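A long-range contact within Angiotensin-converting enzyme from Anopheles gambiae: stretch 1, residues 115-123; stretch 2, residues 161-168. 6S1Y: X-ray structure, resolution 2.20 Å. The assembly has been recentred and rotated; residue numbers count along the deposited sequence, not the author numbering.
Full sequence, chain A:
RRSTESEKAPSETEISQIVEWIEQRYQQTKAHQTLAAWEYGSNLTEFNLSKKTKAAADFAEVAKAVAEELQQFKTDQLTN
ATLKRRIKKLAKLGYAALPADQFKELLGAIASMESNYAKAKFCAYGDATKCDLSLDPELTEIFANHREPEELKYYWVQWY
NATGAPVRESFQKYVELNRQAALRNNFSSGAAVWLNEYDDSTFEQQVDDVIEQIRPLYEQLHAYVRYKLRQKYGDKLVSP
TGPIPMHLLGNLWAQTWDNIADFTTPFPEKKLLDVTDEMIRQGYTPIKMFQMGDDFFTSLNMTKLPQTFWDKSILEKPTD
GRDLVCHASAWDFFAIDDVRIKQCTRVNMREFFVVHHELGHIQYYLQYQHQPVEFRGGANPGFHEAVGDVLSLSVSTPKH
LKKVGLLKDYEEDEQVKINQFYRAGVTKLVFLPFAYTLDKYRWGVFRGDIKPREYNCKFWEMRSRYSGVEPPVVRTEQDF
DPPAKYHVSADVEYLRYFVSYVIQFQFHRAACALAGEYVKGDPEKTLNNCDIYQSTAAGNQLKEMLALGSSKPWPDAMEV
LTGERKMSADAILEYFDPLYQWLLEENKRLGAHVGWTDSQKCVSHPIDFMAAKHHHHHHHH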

ATOM      1  N   SER A 115     -18.045   2.159  -4.514  1.00 46.35           N
ATOM      2  CA  SER A 115     -18.912   1.428  -5.425  1.00 46.77           C
ATOM      3  C   SER A 115     -18.732   1.908  -6.857  1.00 46.11           C
ATOM      4  O   SER A 115     -18.695   1.097  -7.793  1.00 45.57           O
ATOM      5  CB  SER A 115     -20.365   1.602  -4.990  1.00 46.96           C
ATOM      6  OG  SER A 115     -21.233   1.160  -6.018  1.00 50.72           O
ATOM      7  N   ASN A 116     -18.667   3.226  -7.054  1.00 46.02           N
ATOM      8  CA  ASN A 116     -18.476   3.775  -8.391  1.00 44.41           C
ATOM      9  C   ASN A 116     -17.156   3.288  -8.985  1.00 44.75           C
ATOM     10  O   ASN A 116     -17.089   2.923 -10.164  1.00 42.66           O
ATOM     11  CB  ASN A 116     -18.541   5.306  -8.304  1.00 44.53           C
ATOM     12  CG  ASN A 116     -18.166   5.980  -9.590  1.00 43.91           C
ATOM     13  OD1 ASN A 116     -17.025   6.400  -9.769  1.00 44.19           O
ATOM     14  ND2 ASN A 116     -19.118   6.093 -10.504  1.00 44.83           N
ATOM     15  N   TYR A 117     -16.106   3.224  -8.156  1.00 44.51           N
ATOM     16  CA  TYR A 117     -14.798   2.751  -8.598  1.00 43.04           C
ATOM     17  C   TYR A 117     -14.841   1.286  -9.004  1.00 43.98           C
ATOM     18  O   TYR A 117     -14.327   0.905 -10.064  1.00 42.82           O
ATOM     19  CB  TYR A 117     -13.795   2.969  -7.462  1.00 42.12           C
ATOM     20  CG  TYR A 117     -12.353   2.578  -7.729  1.00 44.33           C
ATOM     21  CD1 TYR A 117     -11.952   1.232  -7.720  1.00 42.85           C
ATOM     22  CD2 TYR A 117     -11.371   3.552  -7.924  1.00 43.58           C
ATOM     23  CE1 TYR A 117     -10.642   0.887  -7.929  1.00 43.53           C
ATOM     24  CE2 TYR A 117     -10.040   3.205  -8.139  1.00 41.32           C
ATOM     25  CZ  TYR A 117      -9.682   1.876  -8.148  1.00 43.28           C
ATOM     26  OH  TYR A 117      -8.347   1.515  -8.355  1.00 44.18           O
ATOM     27  N   ALA A 118     -15.440   0.441  -8.161  1.00 45.00           N
ATOM     28  CA  ALA A 118     -15.389  -1.003  -8.394  1.00 46.07           C
ATOM     29  C   ALA A 118     -16.266  -1.431  -9.560  1.00 44.80           C
ATOM     30  O   ALA A 118     -15.999  -2.461 -10.187  1.00 48.41           O
ATOM     31  CB  ALA A 118     -15.810  -1.747  -7.131  1.00 46.61           C
ATOM     32  N   LYS A 119     -17.294  -0.662  -9.881  1.00 43.74           N
ATOM     33  CA  LYS A 119     -18.263  -1.059 -10.890  1.00 47.68           C
ATOM     34  C   LYS A 119     -17.997  -0.479 -12.278  1.00 46.51           C
ATOM     35  O   LYS A 119     -18.754  -0.759 -13.206  1.00 47.45           O
ATOM     36  CB  LYS A 119     -19.669  -0.645 -10.444  1.00 51.01           C
ATOM     37  CG  LYS A 119     -20.288  -1.506  -9.336  1.00 53.82           C
ATOM     38  CD  LYS A 119     -21.668  -0.966  -8.960  1.00 57.42           C
ATOM     39  CE  LYS A 119     -22.521  -2.006  -8.255  1.00 64.94           C
ATOM     40  NZ  LYS A 119     -23.976  -1.631  -8.274  1.00 70.06           N
ATOM     41  N   ALA A 120     -16.950   0.311 -12.459  1.00 45.57           N
ATOM     42  CA  ALA A 120     -16.754   0.977 -13.737  1.00 45.10           C
ATOM     43  C   ALA A 120     -16.397  -0.022 -14.823  1.00 43.66           C
ATOM     44  O   ALA A 120     -15.616  -0.944 -14.592  1.00 47.04           O
ATOM     45  CB  ALA A 120     -15.644   2.016 -13.625  1.00 45.39           C
ATOM     46  N   LYS A 121     -16.956   0.178 -16.020  1.00 43.94           N
ATOM     47  CA  LYS A 121     -16.668  -0.658 -17.181  1.00 47.61           C
ATOM     48  C   LYS A 121     -16.462   0.235 -18.389  1.00 44.53           C
ATOM     49  O   LYS A 121     -16.925   1.372 -18.421  1.00 45.71           O
ATOM     50  CB  LYS A 121     -17.802  -1.673 -17.466  1.00 48.32           C
ATOM     51  CG  LYS A 121     -18.120  -2.562 -16.265  1.00 51.31           C
ATOM     52  CD  LYS A 121     -18.153  -4.045 -16.625  1.00 55.88           C
ATOM     53  CE  LYS A 121     -18.061  -4.931 -15.373  1.00 59.36           C
ATOM     54  NZ  LYS A 121     -18.804  -4.313 -14.218  1.00 63.70           N
ATOM     55  N   PHE A 122     -15.798  -0.305 -19.412  1.00 45.92           N
ATOM     56  CA  PHE A 122     -15.316   0.548 -20.493  1.00 46.38           C
ATOM     57  C   PHE A 122     -15.436  -0.138 -21.837  1.00 46.77           C
ATOM     58  O   PHE A 122     -15.320  -1.363 -21.938  1.00 45.59           O
ATOM     59  CB  PHE A 122     -13.857   0.944 -20.234  1.00 44.04           C
ATOM     60  CG  PHE A 122     -13.652   1.578 -18.897  1.00 42.64           C
ATOM     61  CD1 PHE A 122     -13.871   2.939 -18.725  1.00 41.90           C
ATOM     62  CD2 PHE A 122     -13.301   0.812 -17.802  1.00 41.62           C
ATOM     63  CE1 PHE A 122     -13.703   3.530 -17.483  1.00 41.90           C
ATOM     64  CE2 PHE A 122     -13.127   1.399 -16.557  1.00 42.53           C
ATOM     65  CZ  PHE A 122     -13.336   2.760 -16.395  1.00 39.97           C
ATOM     66  N   CYS A 123     -15.642   0.687 -22.865  1.00 45.81           N
ATOM     67  CA  CYS A 123     -15.618   0.232 -24.250  1.00 48.55           C
ATOM     68  C   CYS A 123     -14.186   0.177 -24.787  1.00 49.03           C
ATOM     69  O   CYS A 123     -13.347   1.037 -24.493  1.00 47.47           O
ATOM     70  CB  CYS A 123     -16.463   1.157 -25.125  1.00 50.12           C
ATOM     71  SG  CYS A 123     -18.234   1.127 -24.718  1.00 57.22           S
TER
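Stretch 2, residues 161-168: NATGAPVR

Stretch 2 meets stretch 1 as the end of a helix laid against a helix and the extended run that follows it, and the fit sets small side chains of stretch 2, chiefly Ala162 and Thr163, against Asn116, Tyr117, Ala120 and Phe122. In stretch 2 the incoming helix still holds Asn161 to Thr163; Gly164 is the first residue to leave helical phi/psi, Ala165 and Pro166 form a short 3-10 segment, and Val167 takes the N-cap position before the next helix, to which Arg168 belongs. Two backbone hydrogen bonds brace this corner, Val167 N to Gly164 O at 3.1 Å and Arg168 N to Ala165 O at 3.0 Å. Stretch 1 likewise starts inside a helix and leaves it for an extended run toward Cys123. The backbones come nearest at Tyr117 and Thr163, with 5.4 Å between Tyr117 CA and Thr163 CA, a spacing that leaves little room for side chains between the two backbones. Ala120 pairs next with Ala162, at 6.9 Å from Ala120 CA to Ala162 CA, so this part of the register runs antiparallel: three residues forward in stretch 1 correspond to one back in stretch 2.

Ser115 takes no part in the contact, but Ser115 O accepts a hydrogen bond from Lys119 N at 3.1 Å. Asn116 does the most reaching. Its CA-to-CB bond points toward stretch 2, and with chi1 in t its side chain lies along the corner, touching Ala162, Thr163, Pro166 and Val167; it also has the largest area covered of any residue here. Asn116 OD1, as modelled, lies 3.1 Å from Ala162 O, near the end of a helix, where backbone carbonyls lose their usual partners. The amide is probably turned over in the model, and turned back it may donate a hydrogen bond to that oxygen.

Tyr117 is buried and turned sideways, so it offers its backbone and its ring. Tyr117 CA lies 4.2 Å from Thr163 CG2, and Tyr117 CD2 lies 4.4 Å from Thr163 CB, which meets the ring obliquely. Thr163, with chi1 in p, thus presents carbon to stretch 1, while its OG1 is hydrogen-bonded to a residue adjoining the stretches. Ala118 points away and Lys119 is out of reach.

Ala120 comes back toward stretch 2, and Ala120 CB meets Thr163 CG2 at 4.2 Å. That one methyl of Thr163 therefore packs against both Tyr117 and Ala120. Lys121 points away and is exposed. Phe122 sets out sideways, but chi1 in m carries the end of its ring back to the contact, where Phe122 CE1 lies 3.8 Å from Ala162 CB; the ring makes up in length what its backbone lacks in proximity. Cys123 lies beyond reach.

The rule to take away is one of graded reach: at the closest approach Tyr117 gives its CA to a threonine methyl, farther along a phenylalanine ring spans the longer gap to Ala162, and a side-chain amide sits beside a carbonyl near a helix end. All this buries 291 Å², both sides summed.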

ATOM      1  N   ASN A 161     -12.182  10.011 -16.101  1.00 39.52           N
ATOM      2  CA  ASN A 161     -13.483  10.659 -16.264  1.00 39.95           C
ATOM      3  C   ASN A 161     -14.586   9.865 -15.555  1.00 40.13           C
ATOM      4  O   ASN A 161     -15.564  10.447 -15.092  1.00 40.83           O
ATOM      5  CB  ASN A 161     -13.820  10.854 -17.754  1.00 40.94           C
ATOM      6  CG  ASN A 161     -13.180  12.132 -18.355  1.00 45.73           C
ATOM      7  OD1 ASN A 161     -12.076  12.552 -17.948  1.00 46.90           O
ATOM      8  ND2 ASN A 161     -13.863  12.751 -19.327  1.00 52.26           N
ATOM      9  N   ALA A 162     -14.429   8.552 -15.420  1.00 40.59           N
ATOM     10  CA  ALA A 162     -15.457   7.708 -14.836  1.00 40.90           C
ATOM     11  C   ALA A 162     -15.331   7.540 -13.323  1.00 42.76           C
ATOM     12  O   ALA A 162     -16.360   7.358 -12.649  1.00 42.93           O
ATOM     13  CB  ALA A 162     -15.426   6.323 -15.498  1.00 42.35           C
ATOM     14  N   THR A 163     -14.121   7.592 -12.761  1.00 39.81           N
ATOM     15  CA  THR A 163     -13.947   7.299 -11.347  1.00 40.88           C
ATOM     16  C   THR A 163     -13.614   8.533 -10.523  1.00 41.15           C
ATOM     17  O   THR A 163     -13.526   8.423  -9.294  1.00 41.18           O
ATOM     18  CB  THR A 163     -12.856   6.223 -11.124  1.00 41.27           C
ATOM     19  OG1 THR A 163     -11.576   6.669 -11.616  1.00 39.46           O
ATOM     20  CG2 THR A 163     -13.247   4.936 -11.816  1.00 40.20           C
ATOM     21  N   GLY A 164     -13.473   9.706 -11.137  1.00 42.32           N
ATOM     22  CA  GLY A 164     -13.080  10.929 -10.467  1.00 41.38           C
ATOM     23  C   GLY A 164     -14.270  11.867 -10.349  1.00 41.65           C
ATOM     24  O   GLY A 164     -14.968  11.875  -9.302  1.00 43.35           O
ATOM     25  N   ALA A 165     -14.486  12.745 -11.332  1.00 40.40           N
ATOM     26  CA  ALA A 165     -15.499  13.794 -11.207  1.00 42.54           C
ATOM     27  C   ALA A 165     -16.884  13.290 -10.821  1.00 42.73           C
ATOM     28  O   ALA A 165     -17.560  13.971 -10.039  1.00 43.18           O
ATOM     29  CB  ALA A 165     -15.598  14.579 -12.527  1.00 44.06           C
ATOM     30  N   PRO A 166     -17.356  12.139 -11.282  1.00 43.34           N
ATOM     31  CA  PRO A 166     -18.718  11.720 -10.921  1.00 43.77           C
ATOM     32  C   PRO A 166     -18.970  11.609  -9.430  1.00 44.85           C
ATOM     33  O   PRO A 166     -20.136  11.591  -9.038  1.00 48.41           O
ATOM     34  CB  PRO A 166     -18.858  10.341 -11.598  1.00 44.86           C
ATOM     35  CG  PRO A 166     -17.856  10.351 -12.714  1.00 44.48           C
ATOM     36  CD  PRO A 166     -16.692  11.173 -12.183  1.00 44.11           C
ATOM     37  N   VAL A 167     -17.949  11.498  -8.580  1.00 43.66           N
ATOM     38  CA  VAL A 167     -18.171  11.322  -7.157  1.00 41.03           C
ATOM     39  C   VAL A 167     -17.720  12.539  -6.354  1.00 44.21           C
ATOM     40  O   VAL A 167     -17.533  12.430  -5.140  1.00 45.73           O
ATOM     41  CB  VAL A 167     -17.500  10.045  -6.632  1.00 44.37           C
ATOM     42  CG1 VAL A 167     -18.012   8.815  -7.392  1.00 44.76           C
ATOM     43  CG2 VAL A 167     -16.003  10.134  -6.749  1.00 43.54           C
ATOM     44  N   ARG A 168     -17.550  13.709  -7.002  1.00 43.33           N
ATOM     45  CA  ARG A 168     -17.112  14.907  -6.291  1.00 42.46           C
ATOM     46  C   ARG A 168     -17.961  15.158  -5.052  1.00 43.34           C
ATOM     47  O   ARG A 168     -17.438  15.363  -3.955  1.00 45.30           O
ATOM     48  CB  ARG A 168     -17.167  16.126  -7.223  1.00 44.23           C
ATOM     49  CG  ARG A 168     -16.747  17.488  -6.563  1.00 45.70           C
ATOM     50  CD  ARG A 168     -17.230  18.695  -7.389  1.00 45.03           C
ATOM     51  NE  ARG A 168     -16.687  18.638  -8.747  1.00 47.09           N
ATOM     52  CZ  ARG A 168     -15.475  19.087  -9.097  1.00 46.93           C
ATOM     53  NH1 ARG A 168     -14.681  19.644  -8.187  1.00 47.56           N
ATOM     54  NH2 ARG A 168     -15.052  18.980 -10.361  1.00 44.16           N
TER